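Local coordinates for protein capsid (Human calicivirus NLV/Boxer/2001/US, PDB 4RDL) that forms, through this protruding (P) domain, the outer part of the norovirus capsid and binds histo-blood group antigen glycans such as Lewis y, at residues D34-S39 with Q288-N293; N40-V45 with G211-Y216; P108-C113 with L170-V175; G267-K270 with Y276-C279. All blocks are in the same frame, centred on the assembly; numbering follows the deposited sequence.

Contact 1 of 4, residues D34-S39 with Q288-N293; sequences DGMMVS and QTLPIN
Ile292 and Leu290 of the 288-293 loop lean on the backbone and side chains at the start of strand 35-38. The first touch is a methyl packed on backbone, carbonyl oxygen included: CG2 of Ile292 sits 3.5 Å from the carbonyl O of Asp34 and 4.1 Å from CA of Gly35. It is aimed there because CG2 stands beside the backbone N, while CG1 lies between N and the carbonyl carbon (chi1 65°). The methyl thus lies against the bare backbone of Gly35. The one apolar side-chain pair joins the ends of two long side chains: Met36 CE lies 4.2 Å from Leu290 CD1. The extended methionine (chi2 177°, chi3 158°) carries its terminal methyl across to the leucine, and the same side chain also packs on Phe269 and Val215, while Leu290 packs on Leu266 as well.

Polar groups here are satisfied from outside the pair of segments. The CB of Asp34 points away from the loop, and its carboxylate is bonded through OD1 to Thr218 OG1 and through OD2 to Thr220 OG1, which ties the entry of the strand to strand 213-220. On the loop, the carbonyl O of Pro291 accepts from Tyr257 OH.

Only 149 Å² is buried between the segments, at the surface. This is a loop packed by its aliphatic side chains against an edge strand of an antiparallel sheet, within the P domain of the calicivirus capsid protein.

Contact 2 of 4, residues N40-V45 with G211-Y216; sequences NDQNQV and GEAIVY
Gln42 reaches across to Ala213 with a side chain bent at chi2 (-66°); its first torsion (chi1 -75°) sets CG beside the backbone N, and the bend brings the terminal amide over the alanine methyl. Gln42 OE1 comes within 3.7 Å of Ala213 CB and NE2 within 3.9 Å of the same carbon. The small alanine lets the amide settle close to the strand, where three waters take over the polar contact. One water receives a hydrogen bond from Gln42 NE2 and gives one to Ile214 O. OE1 accepts from the other two, which in turn bind Ile214 N and Glu212 O. The amide thus spans both backbone polar groups of Ile214, while NE2 also bonds to Ser39 O.

Gln42 is part of a type I turn from Asp41 to Gln44. Asp41 OD2 accepts from Asn43 N at 2.9 Å, making an Asx turn, though the donor stands well above the carboxylate plane. On the strand, Ile214 CG2 lies 3.8 Å above one face of the Tyr216 ring, toward its rim.

Around this turn, Gln44 NE2 bonds back to Ser39 OG and Tyr216 meets Trp186 edge-to-face. Strand 213-220 itself runs between strand 35-38 and strand 276-279, pairing antiparallel with both.

Contact 3 of 4, residues P108-C113 with L170-V175; sequences PDFGNC and LELTWV
Behind the glycan pocket, in which Trp174 touches bound fucose, the loop 108-113 packs against the inner side of strand 167-177. Two apolar pairs carry this buried contact. Phe110 meets Leu172: Leu172 CD2 lies 3.8 Å from both CD2 and CE2 of Phe110, approaching the ring obliquely. With CG of Leu172 opposite the backbone N across its first bond (chi1 -175°), the isobutyl group projects from the strand to the ring. Farther along, Cys113 SG rests 3.7 Å from Val175 CG1, and the cysteine CB is 4.1 Å from the same methyl. Loop and strand backbones come closest here, with 7.1 Å between Cys113 CA and Val175 CA, and the small thiol side chain suits that approach.

Polar groups of the loop are held from other sides. Asp109 OD1 stands over the centre of the Phe110 ring, 4.3 Å above its plane, and forms a salt bridge with Arg28 NE; OD2 accepts from the backbone N atoms of Gln49 and Asn50. The loop's end is fixed as well, since Ser140 OG bonds both Phe110 O and Cys113 N.

Between Leu172 and Val175 the strand carries a classic beta bulge, with Thr173 and Trp174 both opposite His116. Trp174 stacks on His116, another residue of the pocket. The contact is thus a loop packed on the inward side of a strand in the antiparallel P-domain sheet, by Leu172 and Val175, while Trp174 serves the glycan site and, with Thr173, packs on the second subunit.

Contact 4 of 4, residues G267-K270 with Y276-C279; sequences GEFK and YMTC
Strands 267-270 and 276-279 form an antiparallel hairpin pair, with directions 135° apart, in which Lys270 and Thr278 make a hydrogen-bonded pair. Lys270 N donates to Thr278 O at 3.1 Å, and Thr278 N donates back to Lys270 O at 2.8 Å. Close CA-H...O contacts flank the pair: CA of Phe269 is 3.3 Å from Thr278 O and CA of Met277 is 3.2 Å from Lys270 O.

Apolar side chains pack beside this pair. Met277, with CG between its backbone N and carbonyl carbon (chi1 76°) and an extended chi2 (179°), places SD 4.5 Å from the centroid of the Phe269 ring, well off the ring normal, in an oblique Met-aromatic contact; chi3 turns only the terminal methyl CE. Cys279 CB touches the same ring at Phe269 CD1, 3.8 Å away, so the broad phenyl group serves two partners from the other strand; it also meets Phe296 edge-to-face. Thr278 and Lys270 share the other side of the sheet, with OG1 of Thr278 3.8 Å from CB of Lys270.

Both polar ends run on to Glu212, whose OE2 forms a salt bridge with Lys270 NZ while OE1 is bonded to Thr278 OG1. NZ also donates to the carbonyl O atoms of Arg304 and Tyr306. Such a setting probably favours a charged lysine despite its burial, and would probably help to keep the glutamate ionised.

From the N terminus, strand 35-38 comes first and is met only near the C terminus by the 288-293 loop, so contact 1 closes a loop that embraces the other three. Just after that strand, the turn at 40-45 meets 211-216 in contact 2, closing a smaller loop; contact 3 lies within it. Contact 4, a short hairpin, follows contact 2 in series. Contacts 1, 2 and 4 gather on one antiparallel sheet: Met37 O bonds to Tyr216 N, Val38 packs on Cys279, and Glu212 joins contact 2 to contact 4. Contact 3 stands apart, about 28 Å between centres from contact 4, in the other sheet, which carries the glycan pocket.

Contact 1 of 4, residues D34-S39 with Q288-N293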
loop_
_atom_site.group_PDB
_atom_site.type_symbol
_atom_site.label_atom_id
_atom_site.label_comp_id
_atom_site.label_asym_id
_atom_site.label_seq_id
_atom_site.Cartn_x
_atom_site.Cartn_y
_atom_site.Cartn_z
ATOM N N ASP A 34 -3.210 -4.807 -13.124
ATOM C CA ASP A 34 -2.773 -4.814 -14.527
ATOM C C ASP A 34 -3.794 -5.407 -15.492
ATOM O O ASP A 34 -3.487 -5.659 -16.660
ATOM C CB ASP A 34 -1.391 -5.475 -14.685
ATOM C CG ASP A 34 -1.402 -6.966 -14.401
ATOM O OD1 ASP A 34 -2.444 -7.542 -14.071
ATOM O OD2 ASP A 34 -0.321 -7.581 -14.505
ATOM N N GLY A 35 -5.009 -5.619 -15.002
ATOM C CA GLY A 35 -6.073 -6.099 -15.858
ATOM C C GLY A 35 -7.324 -6.467 -15.106
ATOM O O GLY A 35 -7.391 -6.369 -13.870
ATOM N N MET A 36 -8.332 -6.868 -15.867
ATOM C CA MET A 36 -9.501 -7.494 -15.295
ATOM C C MET A 36 -9.950 -8.614 -16.208
ATOM O O MET A 36 -9.632 -8.621 -17.405
ATOM C CB MET A 36 -10.621 -6.484 -15.000
ATOM C CG MET A 36 -11.017 -5.584 -16.133
ATOM S SD MET A 36 -12.409 -4.517 -15.644
ATOM C CE MET A 36 -12.188 -3.221 -16.847
ATOM N N MET A 37 -10.656 -9.582 -15.632
ATOM C CA MET A 37 -11.061 -10.774 -16.365
ATOM C C MET A 37 -12.204 -11.453 -15.631
ATOM O O MET A 37 -12.353 -11.286 -14.419
ATOM C CB MET A 37 -9.878 -11.747 -16.473
ATOM C CG MET A 37 -9.503 -12.385 -15.137
ATOM S SD MET A 37 -8.076 -13.482 -15.200
ATOM C CE MET A 37 -8.744 -14.858 -16.133
ATOM N N VAL A 38 -12.998 -12.236 -16.356
ATOM C CA VAL A 38 -13.888 -13.181 -15.706
ATOM C C VAL A 38 -13.137 -14.498 -15.596
ATOM O O VAL A 38 -12.157 -14.723 -16.306
ATOM C CB VAL A 38 -15.223 -13.360 -16.466
ATOM C CG1 VAL A 38 -15.914 -12.012 -16.606
ATOM C CG2 VAL A 38 -14.990 -13.986 -17.831
ATOM N N SER A 39 -13.578 -15.365 -14.698
ATOM C CA SER A 39 -12.945 -16.669 -14.560
ATOM C C SER A 39 -13.375 -17.590 -15.688
ATOM O O SER A 39 -14.503 -17.506 -16.169
ATOM C CB SER A 39 -13.335 -17.304 -13.228
ATOM O OG SER A 39 -12.884 -18.641 -13.189
ATOM N N GLN A 288 -12.018 -8.312 -29.334
ATOM C CA GLN A 288 -11.771 -7.014 -28.722
ATOM C C GLN A 288 -11.056 -7.160 -27.383
ATOM O O GLN A 288 -11.189 -8.176 -26.704
ATOM C CB GLN A 288 -13.092 -6.258 -28.537
ATOM C CG GLN A 288 -14.321 -7.163 -28.425
ATOM C CD GLN A 288 -14.879 -7.249 -27.013
ATOM O OE1 GLN A 288 -15.682 -8.131 -26.703
ATOM N NE2 GLN A 288 -14.464 -6.325 -26.152
ATOM N N THR A 289 -10.293 -6.138 -27.011
ATOM C CA THR A 289 -9.645 -6.103 -25.704
ATOM C C THR A 289 -9.818 -4.715 -25.100
ATOM O O THR A 289 -9.561 -3.716 -25.764
ATOM C CB THR A 289 -8.140 -6.435 -25.811
ATOM O OG1 THR A 289 -7.972 -7.806 -26.194
ATOM C CG2 THR A 289 -7.441 -6.202 -24.484
ATOM N N LEU A 290 -10.270 -4.649 -23.853
ATOM C CA LEU A 290 -10.396 -3.364 -23.173
ATOM C C LEU A 290 -9.016 -2.901 -22.732
ATOM O O LEU A 290 -8.169 -3.721 -22.387
ATOM C CB LEU A 290 -11.280 -3.481 -21.931
ATOM C CG LEU A 290 -12.766 -3.772 -22.105
ATOM C CD1 LEU A 290 -13.375 -4.167 -20.773
ATOM C CD2 LEU A 290 -13.482 -2.566 -22.699
ATOM N N PRO A 291 -8.790 -1.581 -22.737
ATOM C CA PRO A 291 -7.548 -1.035 -22.197
ATOM C C PRO A 291 -7.573 -1.143 -20.670
ATOM O O PRO A 291 -8.644 -1.337 -20.085
ATOM C CB PRO A 291 -7.600 0.427 -22.644
ATOM C CG PRO A 291 -9.056 0.737 -22.660
ATOM C CD PRO A 291 -9.713 -0.521 -23.182
ATOM N N ILE A 292 -6.414 -1.016 -20.033
ATOM C CA ILE A 292 -6.330 -1.165 -18.578
ATOM C C ILE A 292 -6.284 0.179 -17.852
ATOM O O ILE A 292 -6.195 0.220 -16.621
ATOM C CB ILE A 292 -5.107 -2.003 -18.144
ATOM C CG1 ILE A 292 -3.808 -1.280 -18.495
ATOM C CG2 ILE A 292 -5.170 -3.387 -18.767
ATOM C CD1 ILE A 292 -2.586 -1.928 -17.874
ATOM N N ASN A 293 -6.343 1.273 -18.612
ATOM C CA ASN A 293 -6.222 2.608 -18.035
ATOM C C ASN A 293 -7.529 3.404 -18.047
ATOM O O ASN A 293 -7.519 4.631 -17.967
ATOM C CB ASN A 293 -5.105 3.403 -18.718
ATOM C CG ASN A 293 -5.414 3.715 -20.169
ATOM O OD1 ASN A 293 -6.298 3.106 -20.768
ATOM N ND2 ASN A 293 -4.692 4.675 -20.738
#

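Contact 2 of 4, residues N40-V45 with G211-Y216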
loop_
_atom_site.group_PDB
_atom_site.type_symbol
_atom_site.label_atom_id
_atom_site.label_comp_id
_atom_site.label_asym_id
_atom_site.label_seq_id
_atom_site.Cartn_x
_atom_site.Cartn_y
_atom_site.Cartn_z
ATOM N N ASN A 40 -12.478 -18.483 -16.095
ATOM C CA ASN A 40 -12.860 -19.583 -16.979
ATOM C C ASN A 40 -13.668 -20.667 -16.259
ATOM O O ASN A 40 -14.534 -21.306 -16.858
ATOM C CB ASN A 40 -11.638 -20.198 -17.657
ATOM C CG ASN A 40 -11.152 -19.374 -18.825
ATOM O OD1 ASN A 40 -11.260 -18.149 -18.823
ATOM N ND2 ASN A 40 -10.633 -20.043 -19.845
ATOM N N ASP A 41 -13.377 -20.882 -14.980
ATOM C CA ASP A 41 -14.164 -21.809 -14.171
ATOM C C ASP A 41 -15.242 -21.043 -13.419
ATOM O O ASP A 41 -15.014 -20.560 -12.312
ATOM C CB ASP A 41 -13.276 -22.575 -13.186
ATOM C CG ASP A 41 -14.061 -23.576 -12.334
ATOM O OD1 ASP A 41 -13.459 -24.188 -11.423
ATOM O OD2 ASP A 41 -15.277 -23.753 -12.571
ATOM N N GLN A 42 -16.418 -20.929 -14.028
ATOM C CA GLN A 42 -17.524 -20.197 -13.416
ATOM C C GLN A 42 -18.003 -20.858 -12.126
ATOM O O GLN A 42 -18.744 -20.256 -11.342
ATOM C CB GLN A 42 -18.679 -20.050 -14.407
ATOM C CG GLN A 42 -18.417 -19.020 -15.493
ATOM C CD GLN A 42 -18.336 -17.612 -14.933
ATOM O OE1 GLN A 42 -19.309 -17.101 -14.376
ATOM N NE2 GLN A 42 -17.168 -16.982 -15.066
ATOM N N ASN A 43 -17.566 -22.095 -11.907
ATOM C CA ASN A 43 -17.960 -22.840 -10.719
ATOM C C ASN A 43 -17.081 -22.578 -9.496
ATOM O O ASN A 43 -17.477 -22.885 -8.374
ATOM C CB ASN A 43 -18.021 -24.341 -11.016
ATOM C CG ASN A 43 -19.129 -24.697 -11.986
ATOM O OD1 ASN A 43 -18.906 -25.393 -12.976
ATOM N ND2 ASN A 43 -20.337 -24.214 -11.706
ATOM N N GLN A 44 -15.893 -22.017 -9.709
ATOM C CA GLN A 44 -15.008 -21.701 -8.591
ATOM C C GLN A 44 -15.459 -20.412 -7.915
ATOM O O GLN A 44 -15.408 -19.330 -8.500
ATOM C CB GLN A 44 -13.542 -21.618 -9.030
ATOM C CG GLN A 44 -13.215 -20.459 -9.947
ATOM C CD GLN A 44 -11.756 -20.440 -10.345
ATOM O OE1 GLN A 44 -10.939 -21.169 -9.781
ATOM N NE2 GLN A 44 -11.418 -19.607 -11.321
ATOM N N VAL A 45 -15.908 -20.556 -6.673
ATOM C CA VAL A 45 -16.570 -19.495 -5.938
ATOM C C VAL A 45 -15.549 -18.638 -5.200
ATOM O O VAL A 45 -14.741 -19.155 -4.433
ATOM C CB VAL A 45 -17.554 -20.103 -4.918
ATOM C CG1 VAL A 45 -18.257 -19.018 -4.111
ATOM C CG2 VAL A 45 -18.564 -21.003 -5.630
ATOM N N GLY A 211 -26.760 -13.567 -17.725
ATOM C CA GLY A 211 -25.553 -13.747 -18.508
ATOM C C GLY A 211 -24.326 -13.210 -17.806
ATOM O O GLY A 211 -23.238 -13.184 -18.380
ATOM N N GLU A 212 -24.497 -12.788 -16.558
ATOM C CA GLU A 212 -23.440 -12.071 -15.855
ATOM C C GLU A 212 -22.385 -12.978 -15.235
ATOM O O GLU A 212 -22.659 -14.106 -14.812
ATOM C CB GLU A 212 -24.026 -11.125 -14.807
ATOM C CG GLU A 212 -24.907 -10.048 -15.441
ATOM C CD GLU A 212 -25.612 -9.158 -14.439
ATOM O OE1 GLU A 212 -25.137 -9.023 -13.291
ATOM O OE2 GLU A 212 -26.656 -8.583 -14.818
ATOM N N ALA A 213 -21.169 -12.453 -15.199
ATOM C CA ALA A 213 -20.029 -13.144 -14.607
ATOM C C ALA A 213 -19.288 -12.186 -13.687
ATOM O O ALA A 213 -19.154 -11.000 -13.986
ATOM C CB ALA A 213 -19.097 -13.658 -15.700
ATOM N N ILE A 214 -18.798 -12.711 -12.570
ATOM C CA ILE A 214 -18.017 -11.920 -11.631
ATOM C C ILE A 214 -16.725 -11.436 -12.285
ATOM O O ILE A 214 -16.044 -12.194 -12.999
ATOM C CB ILE A 214 -17.695 -12.744 -10.371
ATOM C CG1 ILE A 214 -18.997 -13.125 -9.646
ATOM C CG2 ILE A 214 -16.750 -11.994 -9.447
ATOM C CD1 ILE A 214 -18.821 -14.157 -8.561
ATOM N N VAL A 215 -16.402 -10.167 -12.050
ATOM C CA VAL A 215 -15.169 -9.569 -12.547
ATOM C C VAL A 215 -14.067 -9.629 -11.497
ATOM O O VAL A 215 -14.278 -9.283 -10.335
ATOM C CB VAL A 215 -15.414 -8.095 -12.937
ATOM C CG1 VAL A 215 -14.109 -7.414 -13.336
ATOM C CG2 VAL A 215 -16.458 -8.010 -14.074
ATOM N N TYR A 216 -12.896 -10.081 -11.927
ATOM C CA TYR A 216 -11.695 -10.095 -11.088
ATOM C C TYR A 216 -10.690 -9.080 -11.590
ATOM O O TYR A 216 -10.435 -8.976 -12.793
ATOM C CB TYR A 216 -11.065 -11.488 -11.078
ATOM C CG TYR A 216 -12.004 -12.520 -10.527
ATOM C CD1 TYR A 216 -12.184 -12.648 -9.158
ATOM C CD2 TYR A 216 -12.752 -13.328 -11.375
ATOM C CE1 TYR A 216 -13.053 -13.573 -8.642
ATOM C CE2 TYR A 216 -13.624 -14.264 -10.868
ATOM C CZ TYR A 216 -13.767 -14.383 -9.497
ATOM O OH TYR A 216 -14.633 -15.313 -8.971
HETATM O O HOH W 1 -16.096 -14.896 -13.341
HETATM O O HOH W 2 -19.141 -15.570 -12.301
HETATM O O HOH W 3 -21.681 -16.525 -15.872
#

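Contact 3 of 4, residues P108-C113 with L170-V175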
loop_
_atom_site.group_PDB
_atom_site.type_symbol
_atom_site.label_atom_id
_atom_site.label_comp_id
_atom_site.label_asym_id
_atom_site.label_seq_id
_atom_site.Cartn_x
_atom_site.Cartn_y
_atom_site.Cartn_z
ATOM N N PRO A 108 -2.882 -12.280 5.178
ATOM C CA PRO A 108 -3.002 -12.919 3.858
ATOM C C PRO A 108 -4.194 -13.875 3.781
ATOM O O PRO A 108 -4.420 -14.663 4.712
ATOM C CB PRO A 108 -1.693 -13.708 3.733
ATOM C CG PRO A 108 -0.723 -12.945 4.558
ATOM C CD PRO A 108 -1.533 -12.457 5.750
ATOM N N ASP A 109 -4.945 -13.822 2.680
ATOM C CA ASP A 109 -6.082 -14.732 2.507
ATOM C C ASP A 109 -5.822 -15.818 1.461
ATOM O O ASP A 109 -6.737 -16.294 0.788
ATOM C CB ASP A 109 -7.401 -13.975 2.264
ATOM C CG ASP A 109 -7.472 -13.300 0.903
ATOM O OD1 ASP A 109 -6.458 -13.274 0.177
ATOM O OD2 ASP A 109 -8.563 -12.774 0.566
ATOM N N PHE A 110 -4.564 -16.227 1.359
ATOM C CA PHE A 110 -4.177 -17.355 0.523
ATOM C C PHE A 110 -4.135 -18.614 1.374
ATOM O O PHE A 110 -3.371 -18.694 2.345
ATOM C CB PHE A 110 -2.831 -17.085 -0.151
ATOM C CG PHE A 110 -2.849 -15.861 -1.019
ATOM C CD1 PHE A 110 -3.490 -15.884 -2.245
ATOM C CD2 PHE A 110 -2.286 -14.674 -0.585
ATOM C CE1 PHE A 110 -3.542 -14.744 -3.035
ATOM C CE2 PHE A 110 -2.340 -13.529 -1.367
ATOM C CZ PHE A 110 -2.970 -13.566 -2.592
ATOM N N GLY A 111 -4.972 -19.583 1.015
ATOM C CA GLY A 111 -5.144 -20.783 1.807
ATOM C C GLY A 111 -4.482 -22.015 1.226
ATOM O O GLY A 111 -4.320 -22.124 0.007
ATOM N N ASN A 112 -4.111 -22.935 2.112
ATOM C CA ASN A 112 -3.545 -24.226 1.731
ATOM C C ASN A 112 -2.263 -24.123 0.923
ATOM O O ASN A 112 -2.038 -24.914 0.012
ATOM C CB ASN A 112 -4.559 -25.092 0.971
ATOM C CG ASN A 112 -4.250 -26.571 1.099
ATOM O OD1 ASN A 112 -3.944 -27.050 2.189
ATOM N ND2 ASN A 112 -4.311 -27.299 -0.010
ATOM N N CYS A 113 -1.419 -23.156 1.274
ATOM C CA CYS A 113 -0.189 -22.931 0.535
ATOM C C CYS A 113 0.931 -22.436 1.439
ATOM O O CYS A 113 0.734 -22.247 2.644
ATOM C CB CYS A 113 -0.433 -21.959 -0.623
ATOM S SG CYS A 113 -1.116 -20.359 -0.094
ATOM N N LEU A 170 5.607 -8.790 9.449
ATOM C CA LEU A 170 5.896 -9.703 8.351
ATOM C C LEU A 170 5.141 -9.259 7.113
ATOM O O LEU A 170 4.015 -8.762 7.201
ATOM C CB LEU A 170 5.484 -11.128 8.720
ATOM C CG LEU A 170 6.066 -11.698 10.024
ATOM C CD1 LEU A 170 5.017 -11.670 11.135
ATOM C CD2 LEU A 170 6.545 -13.112 9.786
ATOM N N GLU A 171 5.774 -9.429 5.956
ATOM C CA GLU A 171 5.134 -9.115 4.688
ATOM C C GLU A 171 5.244 -10.307 3.750
ATOM O O GLU A 171 6.232 -11.041 3.765
ATOM C CB GLU A 171 5.758 -7.885 4.040
ATOM C CG GLU A 171 4.915 -7.383 2.873
ATOM C CD GLU A 171 5.662 -6.453 1.951
ATOM O OE1 GLU A 171 5.088 -6.108 0.889
ATOM O OE2 GLU A 171 6.806 -6.065 2.285
ATOM N N LEU A 172 4.219 -10.500 2.934
ATOM C CA LEU A 172 4.191 -11.607 1.993
ATOM C C LEU A 172 5.088 -11.321 0.792
ATOM O O LEU A 172 4.776 -10.473 -0.041
ATOM C CB LEU A 172 2.752 -11.858 1.537
ATOM C CG LEU A 172 2.582 -13.074 0.626
ATOM C CD1 LEU A 172 2.984 -14.362 1.348
ATOM C CD2 LEU A 172 1.142 -13.156 0.131
ATOM N N THR A 173 6.203 -12.036 0.694
ATOM C CA THR A 173 7.144 -11.819 -0.408
ATOM C C THR A 173 6.779 -12.650 -1.632
ATOM O O THR A 173 6.773 -12.148 -2.761
ATOM C CB THR A 173 8.582 -12.128 0.027
ATOM O OG1 THR A 173 8.898 -11.288 1.143
ATOM C CG2 THR A 173 9.580 -11.863 -1.097
ATOM N N TRP A 174 6.483 -13.923 -1.410
ATOM C CA TRP A 174 6.022 -14.786 -2.484
ATOM C C TRP A 174 5.266 -15.989 -1.913
ATOM O O TRP A 174 5.252 -16.205 -0.692
ATOM C CB TRP A 174 7.174 -15.198 -3.424
ATOM C CG TRP A 174 8.266 -16.051 -2.815
ATOM C CD1 TRP A 174 9.237 -15.652 -1.937
ATOM C CD2 TRP A 174 8.519 -17.433 -3.093
ATOM N NE1 TRP A 174 10.062 -16.714 -1.628
ATOM C CE2 TRP A 174 9.648 -17.818 -2.335
ATOM C CE3 TRP A 174 7.896 -18.389 -3.908
ATOM C CZ2 TRP A 174 10.166 -19.113 -2.364
ATOM C CZ3 TRP A 174 8.419 -19.671 -3.945
ATOM C CH2 TRP A 174 9.539 -20.024 -3.169
ATOM N N VAL A 175 4.615 -16.742 -2.797
ATOM C CA VAL A 175 3.765 -17.859 -2.419
ATOM C C VAL A 175 4.106 -19.054 -3.298
ATOM O O VAL A 175 4.371 -18.895 -4.492
ATOM C CB VAL A 175 2.262 -17.502 -2.602
ATOM C CG1 VAL A 175 1.370 -18.699 -2.269
ATOM C CG2 VAL A 175 1.889 -16.289 -1.755
#

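Contact 4 of 4, residues G267-K270 with Y276-C279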
loop_
_atom_site.group_PDB
_atom_site.type_symbol
_atom_site.label_atom_id
_atom_site.label_comp_id
_atom_site.label_asym_id
_atom_site.label_seq_id
_atom_site.Cartn_x
_atom_site.Cartn_y
_atom_site.Cartn_z
ATOM N N GLY A 267 -17.365 -0.029 -21.780
ATOM C CA GLY A 267 -18.012 -1.232 -21.288
ATOM C C GLY A 267 -18.785 -0.987 -20.009
ATOM O O GLY A 267 -18.360 -0.204 -19.151
ATOM N N GLU A 268 -19.932 -1.649 -19.880
ATOM C CA GLU A 268 -20.773 -1.501 -18.695
ATOM C C GLU A 268 -20.534 -2.605 -17.680
ATOM O O GLU A 268 -20.237 -3.747 -18.050
ATOM C CB GLU A 268 -22.247 -1.554 -19.076
ATOM C CG GLU A 268 -22.715 -0.492 -20.032
ATOM C CD GLU A 268 -24.223 -0.476 -20.090
ATOM O OE1 GLU A 268 -24.799 -1.495 -20.526
ATOM O OE2 GLU A 268 -24.823 0.527 -19.649
ATOM N N PHE A 269 -20.711 -2.264 -16.405
ATOM C CA PHE A 269 -20.572 -3.218 -15.310
ATOM C C PHE A 269 -21.670 -2.955 -14.291
ATOM O O PHE A 269 -22.148 -1.828 -14.166
ATOM C CB PHE A 269 -19.204 -3.048 -14.630
ATOM C CG PHE A 269 -18.038 -3.343 -15.529
ATOM C CD1 PHE A 269 -17.423 -4.583 -15.497
ATOM C CD2 PHE A 269 -17.564 -2.386 -16.416
ATOM C CE1 PHE A 269 -16.343 -4.862 -16.317
ATOM C CE2 PHE A 269 -16.491 -2.666 -17.252
ATOM C CZ PHE A 269 -15.884 -3.903 -17.195
ATOM N N LYS A 270 -22.079 -3.988 -13.565
ATOM C CA LYS A 270 -23.018 -3.806 -12.466
ATOM C C LYS A 270 -22.336 -4.162 -11.154
ATOM O O LYS A 270 -21.798 -5.264 -11.019
ATOM C CB LYS A 270 -24.267 -4.655 -12.679
ATOM C CG LYS A 270 -25.165 -4.081 -13.786
ATOM C CD LYS A 270 -26.167 -5.090 -14.329
ATOM C CE LYS A 270 -27.241 -5.441 -13.313
ATOM N NZ LYS A 270 -28.166 -6.467 -13.867
ATOM N N TYR A 276 -19.000 -6.356 -5.112
ATOM C CA TYR A 276 -18.306 -6.974 -6.238
ATOM C C TYR A 276 -18.990 -6.491 -7.504
ATOM O O TYR A 276 -20.071 -5.887 -7.448
ATOM C CB TYR A 276 -18.358 -8.508 -6.154
ATOM C CG TYR A 276 -19.746 -9.082 -6.354
ATOM C CD1 TYR A 276 -20.137 -9.591 -7.586
ATOM C CD2 TYR A 276 -20.666 -9.116 -5.312
ATOM C CE1 TYR A 276 -21.405 -10.105 -7.780
ATOM C CE2 TYR A 276 -21.940 -9.634 -5.497
ATOM C CZ TYR A 276 -22.298 -10.129 -6.733
ATOM O OH TYR A 276 -23.563 -10.644 -6.930
ATOM N N MET A 277 -18.377 -6.726 -8.655
ATOM C CA MET A 277 -19.039 -6.331 -9.889
ATOM C C MET A 277 -19.102 -7.441 -10.923
ATOM O O MET A 277 -18.360 -8.423 -10.855
ATOM C CB MET A 277 -18.486 -5.021 -10.471
ATOM C CG MET A 277 -17.158 -5.122 -11.154
ATOM S SD MET A 277 -16.570 -3.537 -11.841
ATOM C CE MET A 277 -16.108 -2.611 -10.374
ATOM N N THR A 278 -20.032 -7.295 -11.855
ATOM C CA THR A 278 -20.207 -8.265 -12.917
ATOM C C THR A 278 -20.176 -7.584 -14.271
ATOM O O THR A 278 -20.277 -6.353 -14.370
ATOM C CB THR A 278 -21.545 -8.990 -12.806
ATOM O OG1 THR A 278 -22.600 -8.043 -13.011
ATOM C CG2 THR A 278 -21.694 -9.652 -11.435
ATOM N N CYS A 279 -20.038 -8.402 -15.306
ATOM C CA CYS A 279 -20.149 -7.957 -16.682
ATOM C C CYS A 279 -20.777 -9.091 -17.470
ATOM O O CYS A 279 -20.926 -10.201 -16.965
ATOM C CB CYS A 279 -18.763 -7.672 -17.263
ATOM S SG CYS A 279 -17.760 -9.175 -17.529
#